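Local atomic coordinates of citryl-CoA lyase (Hydrogenobacter thermophilus, PDB entry 6HXP), a protein that probably splits citryl-CoA into acetyl-CoA and oxaloacetate, and binds coenzyme A as a member of the citrate synthase family. Residues G8-I13 with T17-Y22; A36-L41 with R52-M57; I72-V77 with P216-H221; L93-A98 with F209-R214; E104-F109 with A191-A196. All coordinates share one frame; numbering follows the deposited sequence. Where two conformers were deposited one is given.

Contact 1: residues G8-I13 with T17-Y22; sequences GITQHI and TYIRGY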
# COMPACT_ATOMS: atom_id res chain seq x y z
N GLY A 8 16.65 16.03 9.33
CA GLY A 8 17.67 16.00 10.36
C GLY A 8 18.01 14.58 10.76
O GLY A 8 18.66 14.35 11.78
N ILE A 9 17.59 13.56 9.95
CA ILE A 9 17.80 12.19 10.31
C ILE A 9 19.12 11.64 9.89
O ILE A 9 19.87 11.10 10.73
CB ILE A 9 16.65 11.30 9.75
CG1 ILE A 9 15.28 11.78 10.19
CG2 ILE A 9 16.85 9.81 10.17
CD1 ILE A 9 14.15 11.19 9.37
N THR A 10 19.42 11.73 8.63
CA THR A 10 20.59 11.11 8.02
C THR A 10 21.22 12.04 6.99
O THR A 10 20.51 12.79 6.34
CB THR A 10 20.13 9.80 7.31
OG1 THR A 10 19.59 8.88 8.26
CG2 THR A 10 21.21 9.11 6.48
N GLN A 11 22.54 11.96 6.87
CA GLN A 11 23.23 12.62 5.78
C GLN A 11 24.39 11.80 5.35
O GLN A 11 24.82 10.91 6.09
CB GLN A 11 23.63 14.07 6.05
CG GLN A 11 24.68 14.27 7.06
CD GLN A 11 25.27 15.70 7.01
OE1 GLN A 11 25.18 16.50 6.04
NE2 GLN A 11 25.77 16.07 8.11
N HIS A 12 24.90 12.08 4.16
CA HIS A 12 26.07 11.39 3.64
C HIS A 12 27.23 12.37 3.57
O HIS A 12 27.05 13.50 3.13
CB HIS A 12 25.77 10.77 2.28
CG HIS A 12 24.83 9.62 2.39
ND1 HIS A 12 23.47 9.82 2.46
CD2 HIS A 12 25.10 8.31 2.60
CE1 HIS A 12 22.94 8.62 2.68
NE2 HIS A 12 23.89 7.67 2.77
N ILE A 13 28.37 11.96 4.09
CA ILE A 13 29.61 12.76 4.03
C ILE A 13 30.62 11.84 3.36
O ILE A 13 30.92 10.78 3.92
CB ILE A 13 30.01 13.17 5.45
CG1 ILE A 13 28.99 14.18 6.03
CG2 ILE A 13 31.40 13.84 5.44
CD1 ILE A 13 28.94 14.07 7.46
N THR A 17 27.32 7.00 5.24
CA THR A 17 26.09 7.33 5.88
C THR A 17 26.34 7.70 7.34
O THR A 17 27.04 6.99 8.06
CB THR A 17 25.14 6.13 5.82
OG1 THR A 17 24.97 5.68 4.45
CG2 THR A 17 23.79 6.43 6.43
N TYR A 18 25.73 8.81 7.77
CA TYR A 18 25.73 9.25 9.15
C TYR A 18 24.29 9.27 9.62
O TYR A 18 23.43 9.89 8.95
CB TYR A 18 26.34 10.65 9.29
CG TYR A 18 27.85 10.60 9.24
CD1 TYR A 18 28.51 10.25 8.07
CD2 TYR A 18 28.61 10.75 10.39
CE1 TYR A 18 29.90 10.14 8.03
CE2 TYR A 18 29.99 10.64 10.36
CZ TYR A 18 30.62 10.29 9.20
OH TYR A 18 31.99 10.15 9.26
N ILE A 19 23.99 8.58 10.70
CA ILE A 19 22.67 8.48 11.31
C ILE A 19 22.67 9.38 12.54
O ILE A 19 23.38 9.05 13.50
CB ILE A 19 22.35 7.03 11.73
CG1 ILE A 19 22.46 6.04 10.56
CG2 ILE A 19 20.96 6.96 12.40
CD1 ILE A 19 21.51 6.19 9.48
N ARG A 20 21.87 10.43 12.55
CA ARG A 20 21.80 11.37 13.70
C ARG A 20 23.23 11.76 14.11
O ARG A 20 23.54 11.90 15.30
CB ARG A 20 21.05 10.75 14.85
CG ARG A 20 19.62 10.36 14.51
CD ARG A 20 18.71 11.55 14.20
NE ARG A 20 17.31 11.11 14.19
CZ ARG A 20 16.27 11.90 13.91
NH1 ARG A 20 16.47 13.19 13.58
NH2 ARG A 20 15.03 11.41 13.95
N GLY A 21 24.07 12.01 13.12
CA GLY A 21 25.44 12.45 13.35
C GLY A 21 26.47 11.38 13.59
O GLY A 21 27.67 11.69 13.56
N TYR A 22 26.06 10.14 13.81
CA TYR A 22 27.04 9.07 14.04
C TYR A 22 27.31 8.31 12.76
O TYR A 22 26.36 7.98 12.03
CB TYR A 22 26.53 8.09 15.10
CG TYR A 22 26.42 8.69 16.50
CD1 TYR A 22 27.54 8.93 17.27
CD2 TYR A 22 25.18 9.02 17.03
CE1 TYR A 22 27.44 9.52 18.54
CE2 TYR A 22 25.06 9.59 18.29
CZ TYR A 22 26.20 9.85 19.04
OH TYR A 22 26.13 10.42 20.29
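Thr10, Gln11 and His12 pair with Ile19, Tyr18 and Thr17 in an antiparallel beta hairpin at the edge of this mainly helical chain, about 27 Å from its centre. Gln11 and Tyr18 form the hydrogen-bonded pair: Tyr18 N reaches Gln11 O at 2.8 Å, and Gln11 N returns the bond to Tyr18 O at 3.1 Å. Beyond it, Arg20 N donates to Ile9 O at 2.8 Å. The two faces of the hairpin differ in chemistry. On one, Ile13 crosses Tyr18 at about a right angle and sets CD1 over the ring face, 4.0 Å from the centroid, a CH-pi contact; Pro249 of the second subunit packs on the same two residues. On the other, Thr10 CG2 meets Thr17 CG2, and His12 NE2 makes a weak, strongly bent bond to Thr17 OG1, while ND1 is bonded to Glu238 of the second subunit. Arg20 leaves the sheet at the turn. Its chain bends at CB-CG (chi2 -66°), which carries the guanidinium back over Ile9, with Ile9 CG1 3.5 Å above the guanidinium plane; NH1 bonds weakly to Gly8 O, and NH2 reaches the carbonyl of Ile40. A leucine in place of Arg20 would probably leave Gly8 O and Ile40 O without these donors and take away the flat group packed on Ile9, although the backbone bond to Ile9 O could persist. A type I' turn from Ile19 to Tyr22, whose Gly21 suits its backbone angles, then leads into strand 22-23, completing a three-stranded antiparallel meander of strands 10-13, 16-19 and 22-23.

Contact 2: residues A36-L41 with R52-M57; sequences AIYLIL and RMMEAM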
# COMPACT_ATOMS: atom_id res chain seq x y z
N ALA A 36 20.03 1.04 18.00
CA ALA A 36 20.04 1.87 16.78
C ALA A 36 18.65 2.43 16.46
O ALA A 36 18.52 3.56 15.96
CB ALA A 36 20.59 1.07 15.60
N ILE A 37 17.60 1.64 16.75
CA ILE A 37 16.24 2.13 16.58
C ILE A 37 15.97 3.30 17.52
O ILE A 37 15.41 4.32 17.12
CB ILE A 37 15.27 0.97 16.83
CG1 ILE A 37 15.35 -0.03 15.66
CG2 ILE A 37 13.84 1.48 17.00
CD1 ILE A 37 14.77 -1.40 15.95
N TYR A 38 16.36 3.14 18.77
CA TYR A 38 16.18 4.23 19.72
C TYR A 38 16.90 5.48 19.16
O TYR A 38 16.34 6.58 19.16
CB TYR A 38 16.72 3.87 21.10
CG TYR A 38 16.48 4.97 22.11
CD1 TYR A 38 17.32 6.09 22.17
CD2 TYR A 38 15.45 4.90 23.03
CE1 TYR A 38 17.10 7.11 23.09
CE2 TYR A 38 15.20 5.93 23.94
CZ TYR A 38 16.05 7.03 23.97
OH TYR A 38 15.82 8.08 24.87
N LEU A 39 18.16 5.32 18.77
CA LEU A 39 18.91 6.46 18.26
C LEU A 39 18.22 7.13 17.08
O LEU A 39 18.11 8.37 17.06
CB LEU A 39 20.31 5.98 17.83
CG LEU A 39 21.15 7.00 17.06
CD1 LEU A 39 21.47 8.20 17.90
CD2 LEU A 39 22.40 6.33 16.50
N ILE A 40 17.80 6.35 16.06
CA ILE A 40 17.26 7.00 14.89
C ILE A 40 15.97 7.72 15.20
O ILE A 40 15.69 8.76 14.60
CB ILE A 40 17.16 6.06 13.70
CG1 ILE A 40 17.06 6.93 12.39
CG2 ILE A 40 16.03 5.06 13.82
CD1 ILE A 40 17.26 6.07 11.16
N LEU A 41 15.16 7.16 16.11
CA LEU A 41 13.88 7.77 16.46
C LEU A 41 14.01 8.95 17.40
O LEU A 41 13.31 9.96 17.24
CB LEU A 41 12.93 6.75 17.05
CG LEU A 41 12.55 5.58 16.15
CD1 LEU A 41 11.63 4.62 16.88
CD2 LEU A 41 11.94 6.08 14.84
N ARG A 52 17.51 -1.66 27.30
CA ARG A 52 16.83 -2.89 27.72
C ARG A 52 15.32 -2.78 27.56
O ARG A 52 14.65 -3.74 27.15
CB ARG A 52 17.19 -3.18 29.18
CG ARG A 52 18.63 -3.63 29.26
CD ARG A 52 19.15 -3.89 30.65
NE ARG A 52 20.57 -4.24 30.60
CZ ARG A 52 21.20 -5.02 31.47
NH1 ARG A 52 20.54 -5.54 32.50
NH2 ARG A 52 22.50 -5.27 31.33
N MET A 53 14.73 -1.63 27.89
CA MET A 53 13.29 -1.49 27.75
C MET A 53 12.88 -1.50 26.29
O MET A 53 11.81 -1.99 25.95
CB MET A 53 12.77 -0.24 28.46
CG MET A 53 12.84 -0.33 29.95
SD MET A 53 12.04 -1.76 30.68
CE MET A 53 10.45 -1.58 30.11
N MET A 54 13.70 -0.90 25.41
CA MET A 54 13.34 -0.90 23.98
C MET A 54 13.38 -2.34 23.42
O MET A 54 12.50 -2.72 22.66
CB MET A 54 14.31 0.00 23.21
CG MET A 54 13.98 0.16 21.74
SD MET A 54 12.32 0.83 21.32
CE MET A 54 12.73 2.51 21.21
N GLU A 55 14.39 -3.13 23.80
CA GLU A 55 14.44 -4.53 23.36
C GLU A 55 13.14 -5.23 23.83
O GLU A 55 12.50 -5.92 23.04
CB GLU A 55 15.60 -5.33 23.97
CG GLU A 55 17.02 -4.79 23.72
CD GLU A 55 17.72 -5.12 22.43
OE1 GLU A 55 17.04 -5.69 21.54
OE2 GLU A 55 18.89 -4.69 22.25
N ALA A 56 12.76 -5.03 25.08
CA ALA A 56 11.57 -5.71 25.62
C ALA A 56 10.28 -5.27 24.96
O ALA A 56 9.40 -6.10 24.68
CB ALA A 56 11.49 -5.49 27.11
N MET A 57 10.12 -3.95 24.70
CA MET A 57 8.88 -3.45 24.05
C MET A 57 8.76 -4.05 22.67
O MET A 57 7.68 -4.47 22.26
CB MET A 57 8.89 -1.91 23.79
CG MET A 57 8.76 -1.00 24.94
SD MET A 57 9.40 0.68 24.39
CE MET A 57 8.59 0.83 22.77
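Tyr38 and Met54 bring together helix 33-42 and helix 48-60, neighbours in the all-helical body of the citrate synthase fold. The pairing is a light one. The nearest alpha carbons, Tyr38 CA and Met54 CA, stay 7.2 Å apart, and a single methionine spans most of the distance. The closer part of the contact is wholly apolar and buried. Met54 leaves its helix with CG anti to the backbone N (chi1 -176°) and then folds at its next two bonds, which turns the methyl toward the other helix. There CE approaches the Tyr38 ring obliquely, and on its other flank it only just meets the branch methyl of Ile37. Met54 was modelled in two conformers, and this approach belongs to one of them, so its details are best taken as one of two states. Tyr38 itself is held from outside the pair: its hydroxyl is bonded to Lys42, and Phe201 meets its ring edge to face. Ile37 and Leu41 turn to Ile212 of helix 206-228, which closes the buried side. Two polar residues of helix 48-60 differ in character. Arg52 is exposed to solvent and points well clear of the partner helix. Glu55 is partly exposed and lies at a subunit interface: it bonds with OE2 to Ser32 of its own chain and with OE1 to the backbone N of Phe33 of the third subunit. Across the pair itself the nearest approach is loose, 4.1 Å from Met54 CE to Tyr38 CD2.

Contact 3: residues I72-V77 with P216-H221; sequences IAARSV and PGLVAH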
# COMPACT_ATOMS: atom_id res chain seq x y z
N ILE A 72 -4.15 -11.14 7.86
CA ILE A 72 -5.07 -11.55 6.81
C ILE A 72 -4.76 -10.74 5.54
O ILE A 72 -4.68 -11.31 4.45
CB ILE A 72 -6.53 -11.31 7.24
CG1 ILE A 72 -6.88 -12.21 8.45
CG2 ILE A 72 -7.49 -11.53 6.05
CD1 ILE A 72 -8.30 -11.94 8.97
N ALA A 73 -4.63 -9.44 5.69
CA ALA A 73 -4.35 -8.58 4.52
C ALA A 73 -3.01 -8.92 3.87
O ALA A 73 -2.91 -9.03 2.65
CB ALA A 73 -4.40 -7.10 4.90
N ALA A 74 -1.97 -9.05 4.69
CA ALA A 74 -0.64 -9.36 4.16
C ALA A 74 -0.62 -10.67 3.39
O ALA A 74 -0.08 -10.76 2.29
CB ALA A 74 0.37 -9.45 5.30
N ARG A 75 -1.22 -11.71 3.97
CA ARG A 75 -1.22 -13.00 3.33
C ARG A 75 -2.15 -13.06 2.11
O ARG A 75 -1.82 -13.72 1.13
CB ARG A 75 -1.59 -14.09 4.35
CG ARG A 75 -0.54 -14.19 5.45
CD ARG A 75 -0.85 -15.25 6.52
NE ARG A 75 -0.51 -16.54 5.97
CZ ARG A 75 0.31 -17.50 6.44
NH1 ARG A 75 0.92 -17.37 7.65
NH2 ARG A 75 0.50 -18.60 5.75
N SER A 76 -3.26 -12.34 2.13
CA SER A 76 -4.17 -12.27 0.97
C SER A 76 -3.47 -11.54 -0.18
O SER A 76 -3.52 -12.02 -1.32
CB SER A 76 -5.48 -11.55 1.32
OG SER A 76 -6.16 -12.31 2.31
N VAL A 77 -2.77 -10.44 0.08
CA VAL A 77 -2.01 -9.77 -0.98
C VAL A 77 -0.90 -10.70 -1.53
O VAL A 77 -0.74 -10.81 -2.73
CB VAL A 77 -1.49 -8.43 -0.47
CG1 VAL A 77 -0.41 -7.86 -1.38
CG2 VAL A 77 -2.65 -7.45 -0.36
N PRO A 216 8.65 -7.87 11.61
CA PRO A 216 9.24 -9.20 11.49
C PRO A 216 8.18 -10.31 11.43
O PRO A 216 8.34 -11.24 10.67
CB PRO A 216 10.13 -9.33 12.71
CG PRO A 216 10.50 -7.89 13.05
CD PRO A 216 9.22 -7.13 12.75
N GLY A 217 7.13 -10.20 12.21
CA GLY A 217 6.04 -11.16 12.15
C GLY A 217 5.36 -11.13 10.78
O GLY A 217 5.07 -12.19 10.20
N LEU A 218 5.12 -9.93 10.24
CA LEU A 218 4.52 -9.85 8.90
C LEU A 218 5.41 -10.51 7.87
O LEU A 218 4.93 -11.18 6.95
CB LEU A 218 4.20 -8.43 8.51
CG LEU A 218 3.15 -7.72 9.38
CD1 LEU A 218 3.05 -6.24 8.99
CD2 LEU A 218 1.81 -8.41 9.29
N VAL A 219 6.73 -10.26 7.95
CA VAL A 219 7.64 -10.91 7.01
C VAL A 219 7.51 -12.42 7.12
O VAL A 219 7.45 -13.13 6.10
CB VAL A 219 9.10 -10.47 7.31
CG1 VAL A 219 10.09 -11.35 6.54
CG2 VAL A 219 9.32 -8.99 6.92
N ALA A 220 7.50 -12.94 8.37
CA ALA A 220 7.34 -14.38 8.53
C ALA A 220 6.05 -14.92 7.90
O ALA A 220 6.06 -15.96 7.23
CB ALA A 220 7.41 -14.76 10.00
N HIS A 221 4.95 -14.21 8.12
CA HIS A 221 3.64 -14.63 7.58
C HIS A 221 3.62 -14.58 6.04
O HIS A 221 3.12 -15.50 5.41
CB HIS A 221 2.52 -13.74 8.14
CG HIS A 221 2.10 -14.18 9.50
ND1 HIS A 221 1.20 -15.23 9.68
CD2 HIS A 221 2.53 -13.76 10.72
CE1 HIS A 221 1.11 -15.39 11.00
NE2 HIS A 221 1.91 -14.55 11.67
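Ala74 and Arg75 of helix 69-79 face Leu218 and His221 of helix 206-228, with alpha carbons 7.0 Å apart for Ala74 and Leu218 and 6.7 Å for Arg75 and His221. The longer helix is kinked at the start of this segment, where the N atoms of Pro216 and Gly217 make no bond to the preceding turn; Pro216 has no N-H to offer. Two side-chain pairs of opposite character fill the interface. At the apolar one the methyl of Ala74 meets the CD2 branch of Leu218 at 4.4 Å. At the polar one Arg75, bent at chi3 (78°), brings NH1 to His221 ND1 at 3.0 Å. This bond is fairly straight, 155° at the hydrogen, and nearly in the guanidinium plane, although the donor is tilted 26° from the imidazole plane. Turned in this way, the guanidinium also lays one face over the backbone carbonyl of His221, whose O lies 3.5 Å above its centre. Two acidic residues one helical turn further on, Glu224 and Glu225, form salt bridges to NH1 and NE of Arg75. They probably compensate much of its buried charge and fix its rotation. His221 is gripped at both nitrogens, since NE2 is hydrogen-bonded to Asp63. On its far side helix 69-79 packs against its own copy in the fourth subunit, Ile72 on Ser76 and Ala73 on Val77. A buried arginine-histidine-acid network between two helices, completed by Asp63 from the loop after helix 48-60, thus joins helix 69-79 to the long helix 206-228 of the citrate synthase fold, beside a subunit interface.

Contact 4: residues L93-A98 with F209-R214; sequences LAFGSA and FFIIGR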
# COMPACT_ATOMS: atom_id res chain seq x y z
N LEU A 93 -0.53 -1.45 6.35
CA LEU A 93 -1.70 -0.62 6.12
C LEU A 93 -2.80 -0.90 7.08
O LEU A 93 -3.56 -0.01 7.39
CB LEU A 93 -2.25 -0.82 4.71
CG LEU A 93 -1.36 -0.32 3.57
CD1 LEU A 93 -2.03 -0.64 2.21
CD2 LEU A 93 -1.08 1.17 3.71
N ALA A 94 -2.92 -2.14 7.56
CA ALA A 94 -4.03 -2.49 8.45
C ALA A 94 -3.89 -1.93 9.84
O ALA A 94 -4.86 -2.01 10.61
CB ALA A 94 -4.16 -4.02 8.55
N PHE A 95 -2.73 -1.37 10.20
CA PHE A 95 -2.52 -0.82 11.55
C PHE A 95 -3.19 0.55 11.71
O PHE A 95 -2.48 1.59 11.88
CB PHE A 95 -1.04 -0.75 11.89
CG PHE A 95 -0.25 -2.03 11.80
CD1 PHE A 95 -0.79 -3.22 12.22
CD2 PHE A 95 1.08 -2.01 11.39
CE1 PHE A 95 -0.03 -4.41 12.19
CE2 PHE A 95 1.84 -3.16 11.38
CZ PHE A 95 1.29 -4.34 11.77
N GLY A 96 -4.49 0.56 11.69
CA GLY A 96 -5.28 1.76 11.79
C GLY A 96 -5.71 2.08 13.19
O GLY A 96 -5.09 1.63 14.17
N SER A 97 -6.78 2.86 13.29
CA SER A 97 -7.29 3.30 14.58
C SER A 97 -7.67 2.18 15.53
O SER A 97 -7.50 2.34 16.76
CB SER A 97 -8.47 4.24 14.41
OG SER A 97 -9.55 3.60 13.74
N ALA A 98 -8.09 1.03 14.98
CA ALA A 98 -8.50 -0.11 15.79
C ALA A 98 -7.41 -1.18 15.92
O ALA A 98 -7.63 -2.23 16.54
CB ALA A 98 -9.73 -0.74 15.16
N PHE A 209 6.38 2.33 17.11
CA PHE A 209 6.94 1.23 17.88
C PHE A 209 6.28 -0.09 17.51
O PHE A 209 6.96 -1.14 17.38
CB PHE A 209 6.85 1.49 19.39
CG PHE A 209 7.51 2.80 19.76
CD1 PHE A 209 8.88 2.97 19.62
CD2 PHE A 209 6.74 3.89 20.16
CE1 PHE A 209 9.47 4.21 19.93
CE2 PHE A 209 7.33 5.10 20.44
CZ PHE A 209 8.68 5.26 20.28
N PHE A 210 4.97 -0.05 17.33
CA PHE A 210 4.20 -1.22 16.91
C PHE A 210 4.57 -1.69 15.54
O PHE A 210 4.86 -2.87 15.34
CB PHE A 210 2.71 -0.92 17.00
CG PHE A 210 1.82 -2.10 16.75
CD1 PHE A 210 1.92 -3.24 17.53
CD2 PHE A 210 0.83 -2.05 15.80
CE1 PHE A 210 1.06 -4.32 17.33
CE2 PHE A 210 -0.02 -3.14 15.60
CZ PHE A 210 0.13 -4.28 16.32
N ILE A 211 4.73 -0.75 14.61
CA ILE A 211 5.12 -1.14 13.27
C ILE A 211 6.47 -1.80 13.25
O ILE A 211 6.68 -2.84 12.63
CB ILE A 211 5.11 0.11 12.36
CG1 ILE A 211 3.67 0.65 12.16
CG2 ILE A 211 5.75 -0.23 10.98
CD1 ILE A 211 3.62 2.03 11.74
N ILE A 212 7.46 -1.17 13.89
CA ILE A 212 8.81 -1.71 13.88
C ILE A 212 8.85 -3.11 14.51
O ILE A 212 9.52 -3.98 13.97
CB ILE A 212 9.75 -0.75 14.62
CG1 ILE A 212 9.93 0.51 13.82
CG2 ILE A 212 11.12 -1.42 14.92
CD1 ILE A 212 10.54 1.70 14.62
N GLY A 213 8.14 -3.27 15.60
CA GLY A 213 8.12 -4.54 16.32
C GLY A 213 7.42 -5.62 15.56
O GLY A 213 7.85 -6.77 15.63
N ARG A 214 6.31 -5.31 14.91
CA ARG A 214 5.47 -6.33 14.24
C ARG A 214 5.90 -6.70 12.83
O ARG A 214 5.55 -7.78 12.32
CB ARG A 214 4.02 -5.88 14.26
CG ARG A 214 2.99 -6.79 13.60
CD ARG A 214 2.91 -8.17 14.21
NE ARG A 214 2.61 -8.12 15.64
CZ ARG A 214 1.41 -7.98 16.19
NH1 ARG A 214 0.30 -7.98 15.43
NH2 ARG A 214 1.29 -7.87 17.51
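Phe95 stands at the centre of an inverse gamma turn, and from this sharp bend its ring is pushed against Phe210, Ile211 and Arg214 of helix 206-228. The turn belongs to the loop joining helix 84-93 to helix 101-116 in the helical citrate synthase fold, and the centre of the contact lies about 4 Å from the centre of the chain. The closing bond of the turn, Gly96 N to Ala94 O, is weak. The main contact is an edge-to-face aromatic pair: Phe210 directs its edge at the face of Phe95, with centroids 4.8 Å apart and planes inclined at 60°. Phe210 reaches across because its CG lies anti to the backbone N (chi1 -173°). Ile211 CG1 lies obliquely against Phe95 CD2 at 3.8 Å. From the next turn of the helix, the aliphatic start of Arg214 crosses the far end of the ring. Were Phe95 cut back to alanine, the edge of Phe210 would probably lose the face it meets and a gap would open beside Arg214 CG. Helix 69-79 also borders the loop through Ser70, and the ring of His99 meets Phe95 edge to face, which probably helps to fix its rotation. Arg214 is steadied at its polar end by a bond from NE to the carbonyl of Val61, and Phe210 CE1 lies 3.5 Å above its guanidinium plane. The closest approach to Phe95 from Arg214 is made by carbon rather than charge: CG stands 3.5 Å from Phe95 CZ.

Contact 5: residues E104-F109 with A191-A196; sequences EDAMRF and AIAAIA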
# COMPACT_ATOMS: atom_id res chain seq x y z
N GLU A 104 -0.94 5.62 20.12
CA GLU A 104 -0.88 7.08 20.05
C GLU A 104 -1.79 7.70 21.10
O GLU A 104 -1.39 8.60 21.84
CB GLU A 104 -1.32 7.60 18.67
CG GLU A 104 -0.46 7.20 17.49
CD GLU A 104 -1.05 7.52 16.10
OE1 GLU A 104 -2.23 7.94 16.01
OE2 GLU A 104 -0.34 7.33 15.09
N ASP A 105 -3.04 7.21 21.18
CA ASP A 105 -4.02 7.76 22.09
C ASP A 105 -3.59 7.59 23.55
O ASP A 105 -3.77 8.50 24.34
CB ASP A 105 -5.39 7.13 21.87
CG ASP A 105 -5.92 7.29 20.45
OD1 ASP A 105 -5.52 8.27 19.77
OD2 ASP A 105 -6.72 6.44 20.03
N ALA A 106 -3.12 6.40 23.90
CA ALA A 106 -2.69 6.13 25.28
C ALA A 106 -1.46 6.94 25.63
O ALA A 106 -1.39 7.45 26.75
CB ALA A 106 -2.42 4.65 25.45
N MET A 107 -0.51 7.13 24.69
CA MET A 107 0.64 7.98 25.01
C MET A 107 0.20 9.41 25.27
O MET A 107 0.71 10.05 26.18
CB MET A 107 1.66 7.98 23.86
CG MET A 107 2.48 6.70 23.78
SD MET A 107 3.72 6.74 22.48
CE MET A 107 4.96 7.87 23.20
N ARG A 108 -0.75 9.93 24.48
CA ARG A 108 -1.22 11.31 24.71
C ARG A 108 -1.91 11.42 26.06
O ARG A 108 -1.66 12.36 26.82
CB ARG A 108 -2.18 11.69 23.58
CG ARG A 108 -2.53 13.15 23.57
CD ARG A 108 -3.44 13.47 22.40
NE ARG A 108 -3.54 14.93 22.27
CZ ARG A 108 -4.21 15.55 21.30
NH1 ARG A 108 -4.90 14.85 20.41
NH2 ARG A 108 -4.22 16.87 21.23
N PHE A 109 -2.77 10.45 26.37
CA PHE A 109 -3.50 10.43 27.64
C PHE A 109 -2.53 10.37 28.85
O PHE A 109 -2.68 11.14 29.80
CB PHE A 109 -4.44 9.22 27.68
CG PHE A 109 -5.03 8.95 29.03
CD1 PHE A 109 -5.95 9.81 29.58
CD2 PHE A 109 -4.63 7.85 29.78
CE1 PHE A 109 -6.49 9.58 30.85
CE2 PHE A 109 -5.16 7.61 31.05
CZ PHE A 109 -6.07 8.49 31.58
N ALA A 191 0.58 -0.23 28.32
CA ALA A 191 1.92 -0.51 28.91
C ALA A 191 3.05 0.01 28.00
O ALA A 191 3.95 0.74 28.47
CB ALA A 191 2.08 -2.00 29.12
N ILE A 192 2.97 -0.29 26.71
CA ILE A 192 3.98 0.22 25.77
C ILE A 192 3.91 1.73 25.70
O ILE A 192 4.93 2.42 25.69
CB ILE A 192 3.77 -0.45 24.41
CG1 ILE A 192 4.14 -1.94 24.52
CG2 ILE A 192 4.59 0.25 23.36
CD1 ILE A 192 3.78 -2.72 23.32
N ALA A 193 2.70 2.29 25.67
CA ALA A 193 2.55 3.74 25.68
C ALA A 193 3.21 4.36 26.93
O ALA A 193 3.88 5.39 26.81
CB ALA A 193 1.07 4.11 25.64
N ALA A 194 3.04 3.74 28.13
CA ALA A 194 3.64 4.27 29.33
C ALA A 194 5.16 4.23 29.25
O ALA A 194 5.84 5.20 29.61
CB ALA A 194 3.18 3.45 30.52
N ILE A 195 5.70 3.14 28.75
CA ILE A 195 7.15 2.96 28.68
C ILE A 195 7.74 3.93 27.65
O ILE A 195 8.75 4.56 27.93
CB ILE A 195 7.46 1.49 28.36
CG1 ILE A 195 7.12 0.63 29.60
CG2 ILE A 195 8.93 1.27 27.95
CD1 ILE A 195 6.84 -0.73 29.30
N ALA A 196 7.12 4.05 26.48
CA ALA A 196 7.62 4.97 25.46
C ALA A 196 7.52 6.41 25.99
O ALA A 196 8.38 7.24 25.70
CB ALA A 196 6.84 4.82 24.17
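Ala196, whose methyl meets Met107 across the contact, takes part in the shortest polar bond of the two segments: its backbone N donates to Ile192 O at 2.8 Å, inside its own helix. Across the two segments, 104-109 and 191-196, only carbon and sulfur meet. Met107 runs along the partner, its CG beside Ala193 and its tail beyond. With chi2 at -177° the chain stays extended until it bends at chi3, and CE then comes to rest 3.7 Å from Ala196 CB. The Ala193 methyl is enclosed from two sides: Ala106 CB lies 3.5 Å away, and Met107 CG equally near, slightly tighter than ordinary van der Waals contact. Ala106, Ala193 and Ala196 let the backbones come close: Met107 CA and Ala193 CA are 4.7 Å apart. The short segments cross at -51°, their axes 8.2 Å apart at closest approach, a close helix pair in the all-alpha citrate synthase fold. The site lies next to the coenzyme A pocket. Asp105, one residue before Ala106 and turned from helix 188-198, touches the bound coenzyme, and the side chain of Ala106 lies about 6 Å from it. Gly136, a coenzyme-binding residue, comes about 4 Å from the same methyl. Helix 147-158 covers another part of helix 188-198, where Thr149 packs on Ala191 and Met153 on Ala194, while Trp203 lies against Met107.

Contacts 2 to 5 are buried within the helical body, whereas contact 1 is a partly buried hairpin near the periphery, built on backbone pairing and shared with two other subunits. Helix 206-228 serves both contact 3 and contact 4, and Leu218 of the former touches Phe95 of the latter. Both touch the third and fourth subunits, but their chemistry differs: contact 3 carries a charged network, while contact 4, nearest the chain centre, is aromatic and apolar. Contacts 2 and 5 each turn on a methionine, against Tyr38 and Ile37 in one and against alanines in the other, and meet through Met53, Met57 and Ile195. Contact 1 joins contact 2 through the Arg20 bond to Ile40, while contact 5 lies beside coenzyme A.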